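Local coordinates for conserved hypothetical protein (Thermoplasma acidophilum, PDB 1RLH) that is of unknown function but belongs to the adenosine-specific kinase family and may act as an adenosine monophosphate-protein transferase, at residues A[79-84]-A[96-101]. Numbering follows the deposited sequence.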
ATOM      1  N   VAL A  79       0.908  11.419   4.432  1.00 21.30           N
ATOM      2  CA  VAL A  79       1.108  11.504   2.995  1.00 21.30           C
ATOM      3  C   VAL A  79       2.563  11.189   2.653  1.00 21.74           C
ATOM      4  O   VAL A  79       2.832  10.431   1.726  1.00 20.62           O
ATOM      5  CB  VAL A  79       0.751  12.910   2.452  1.00 22.71           C
ATOM      6  CG1 VAL A  79       1.179  13.029   0.995  1.00 20.14           C
ATOM      7  CG2 VAL A  79      -0.747  13.153   2.573  1.00 22.83           C
ATOM      8  N   LYS A  80       3.498  11.761   3.407  1.00 21.30           N
ATOM      9  CA  LYS A  80       4.917  11.523   3.164  1.00 23.02           C
ATOM     10  C   LYS A  80       5.274  10.055   3.363  1.00 21.52           C
ATOM     11  O   LYS A  80       6.108   9.510   2.646  1.00 21.82           O
ATOM     12  CB  LYS A  80       5.779  12.388   4.089  1.00 26.01           C
ATOM     13  CG  LYS A  80       5.711  13.872   3.773  1.00 30.90           C
ATOM     14  CD  LYS A  80       6.562  14.685   4.733  1.00 35.17           C
ATOM     15  CE  LYS A  80       6.362  16.170   4.500  1.00 37.52           C
ATOM     16  NZ  LYS A  80       6.598  16.529   3.077  1.00 39.20           N
ATOM     17  N   ALA A  81       4.647   9.420   4.346  1.00 20.98           N
ATOM     18  CA  ALA A  81       4.906   8.011   4.607  1.00 19.29           C
ATOM     19  C   ALA A  81       4.378   7.174   3.442  1.00 18.09           C
ATOM     20  O   ALA A  81       5.017   6.204   3.037  1.00 19.06           O
ATOM     21  CB  ALA A  81       4.245   7.582   5.913  1.00 18.73           C
ATOM     22  N   CYS A  82       3.215   7.546   2.905  1.00 18.22           N
ATOM     23  CA  CYS A  82       2.632   6.819   1.771  1.00 17.72           C
ATOM     24  C   CYS A  82       3.522   6.930   0.542  1.00 17.55           C
ATOM     25  O   CYS A  82       3.707   5.964  -0.196  1.00 17.43           O
ATOM     26  CB  CYS A  82       1.240   7.357   1.426  1.00 16.18           C
ATOM     27  SG  CYS A  82      -0.050   6.891   2.588  1.00 17.28           S
ATOM     28  N   ILE A  83       4.058   8.122   0.312  1.00 18.42           N
ATOM     29  CA  ILE A  83       4.938   8.340  -0.826  1.00 18.32           C
ATOM     30  C   ILE A  83       6.187   7.481  -0.672  1.00 18.97           C
ATOM     31  O   ILE A  83       6.605   6.806  -1.613  1.00 18.21           O
ATOM     32  CB  ILE A  83       5.341   9.835  -0.938  1.00 18.76           C
ATOM     33  CG1 ILE A  83       4.119  10.668  -1.337  1.00 19.55           C
ATOM     34  CG2 ILE A  83       6.459  10.007  -1.958  1.00 20.02           C
ATOM     35  CD1 ILE A  83       4.332  12.171  -1.262  1.00 20.47           C
ATOM     36  N   GLU A  84       6.778   7.500   0.520  1.00 18.01           N
ATOM     37  CA  GLU A  84       7.983   6.716   0.776  1.00 17.05           C
ATOM     38  C   GLU A  84       7.715   5.220   0.591  1.00 17.54           C
ATOM     39  O   GLU A  84       8.537   4.504   0.020  1.00 17.24           O
ATOM     40  CB  GLU A  84       8.495   6.998   2.197  1.00 18.87           C
ATOM     41  CG  GLU A  84       9.683   6.142   2.662  1.00 18.80           C
ATOM     42  CD  GLU A  84      10.932   6.293   1.805  1.00 22.17           C
ATOM     43  OE1 GLU A  84      11.016   7.251   1.009  1.00 23.16           O
ATOM     44  OE2 GLU A  84      11.845   5.451   1.942  1.00 20.48           O
ATOM     45  N   VAL A  96      -1.038   2.640  -1.448  1.00 14.02           N
ATOM     46  CA  VAL A  96      -0.786   2.563  -0.017  1.00 13.96           C
ATOM     47  C   VAL A  96      -1.643   3.612   0.667  1.00 15.51           C
ATOM     48  O   VAL A  96      -1.634   4.776   0.276  1.00 15.26           O
ATOM     49  CB  VAL A  96       0.700   2.861   0.327  1.00 13.70           C
ATOM     50  CG1 VAL A  96       0.884   2.906   1.840  1.00 13.88           C
ATOM     51  CG2 VAL A  96       1.614   1.796  -0.283  1.00 13.44           C
ATOM     52  N   ILE A  97      -2.390   3.191   1.679  1.00 15.47           N
ATOM     53  CA  ILE A  97      -3.241   4.106   2.424  1.00 15.16           C
ATOM     54  C   ILE A  97      -2.862   4.022   3.900  1.00 16.34           C
ATOM     55  O   ILE A  97      -2.636   2.936   4.426  1.00 14.96           O
ATOM     56  CB  ILE A  97      -4.737   3.733   2.269  1.00 16.43           C
ATOM     57  CG1 ILE A  97      -5.164   3.854   0.805  1.00 17.52           C
ATOM     58  CG2 ILE A  97      -5.597   4.644   3.140  1.00 18.01           C
ATOM     59  CD1 ILE A  97      -6.530   3.239   0.515  1.00 20.42           C
ATOM     60  N   LEU A  98      -2.755   5.175   4.553  1.00 16.17           N
ATOM     61  CA  LEU A  98      -2.438   5.225   5.976  1.00 18.12           C
ATOM     62  C   LEU A  98      -3.544   6.031   6.635  1.00 18.77           C
ATOM     63  O   LEU A  98      -3.866   7.127   6.186  1.00 19.03           O
ATOM     64  CB  LEU A  98      -1.080   5.890   6.216  1.00 17.60           C
ATOM     65  CG  LEU A  98       0.148   5.006   5.988  1.00 16.95           C
ATOM     66  CD1 LEU A  98       1.412   5.841   6.064  1.00 16.98           C
ATOM     67  CD2 LEU A  98       0.180   3.900   7.031  1.00 16.25           C
ATOM     68  N   ILE A  99      -4.136   5.476   7.689  1.00 21.65           N
ATOM     69  CA  ILE A  99      -5.223   6.150   8.389  1.00 21.81           C
ATOM     70  C   ILE A  99      -4.969   6.177   9.886  1.00 22.49           C
ATOM     71  O   ILE A  99      -4.605   5.171  10.483  1.00 19.02           O
ATOM     72  CB  ILE A  99      -6.573   5.441   8.144  1.00 23.00           C
ATOM     73  CG1 ILE A  99      -6.841   5.331   6.644  1.00 22.25           C
ATOM     74  CG2 ILE A  99      -7.698   6.229   8.817  1.00 22.71           C
ATOM     75  CD1 ILE A  99      -8.002   4.424   6.286  1.00 24.12           C
ATOM     76  N   ARG A 100      -5.174   7.341  10.487  1.00 25.73           N
ATOM     77  CA  ARG A 100      -4.973   7.512  11.917  1.00 29.87           C
ATOM     78  C   ARG A 100      -6.201   8.204  12.505  1.00 31.19           C
ATOM     79  O   ARG A 100      -6.889   8.953  11.813  1.00 29.95           O
ATOM     80  CB  ARG A 100      -3.717   8.356  12.156  1.00 33.63           C
ATOM     81  CG  ARG A 100      -3.468   8.736  13.597  1.00 39.55           C
ATOM     82  CD  ARG A 100      -2.297   9.706  13.704  1.00 44.17           C
ATOM     83  NE  ARG A 100      -1.006   9.069  13.462  1.00 47.84           N
ATOM     84  CZ  ARG A 100       0.147   9.729  13.406  1.00 49.57           C
ATOM     85  NH1 ARG A 100       0.160  11.044  13.565  1.00 52.54           N
ATOM     86  NH2 ARG A 100       1.284   9.079  13.211  1.00 48.70           N
ATOM     87  N   ASN A 101      -6.483   7.939  13.776  1.00 33.02           N
ATOM     88  CA  ASN A 101      -7.624   8.555  14.444  1.00 35.98           C
ATOM     89  C   ASN A 101      -8.951   8.174  13.796  1.00 35.37           C
ATOM     90  O   ASN A 101      -9.813   9.026  13.582  1.00 36.55           O
ATOM     91  CB  ASN A 101      -7.473  10.080  14.438  1.00 39.63           C
ATOM     92  CG  ASN A 101      -6.254  10.551  15.210  1.00 43.47           C
ATOM     93  OD1 ASN A 101      -5.940  11.741  15.226  1.00 46.16           O
ATOM     94  ND2 ASN A 101      -5.564   9.618  15.859  1.00 44.56           N
TER
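The backbones of Cys82 and Val96 come nearest where helix 76-89 packs on the central strand of a five-stranded antiparallel sheet, their CA atoms 5.7 Å apart, forming one helix-on-sheet layer of an alpha+beta arrangement. Residues 79-84 run nearly antiparallel to 96-100, at 154° between the two axes, which approach to 8.1 Å. Strand 94-100 follows the helix in sequence and pairs on its two edges with strands 28-34 and 55-61. Val96 and Leu98 direct their CB atoms toward the helix, whereas Ile97 projects from the other face of the sheet, onto helix 104-115.

Cys82 contributes most to the interface. Its chi1 of -74° sets SG opposite the carbonyl carbon and lays the sulfur over the strand between Val96 and Leu98. There SG lies 3.5 Å from Val96 O and 3.8 Å from Leu98 N, close to the main chain as well as to the side chains. SG also meets CG of Leu98 at 3.9 Å, with Val96 CG1 a little farther off. Pro24, from a loop, touches both Ala81 and Leu98, extending this buried apolar patch. The tightest approach joins two methyls, Ala81 CB and Leu98 CD1, at 3.3 Å, shorter than a normal carbon-carbon van der Waals contact.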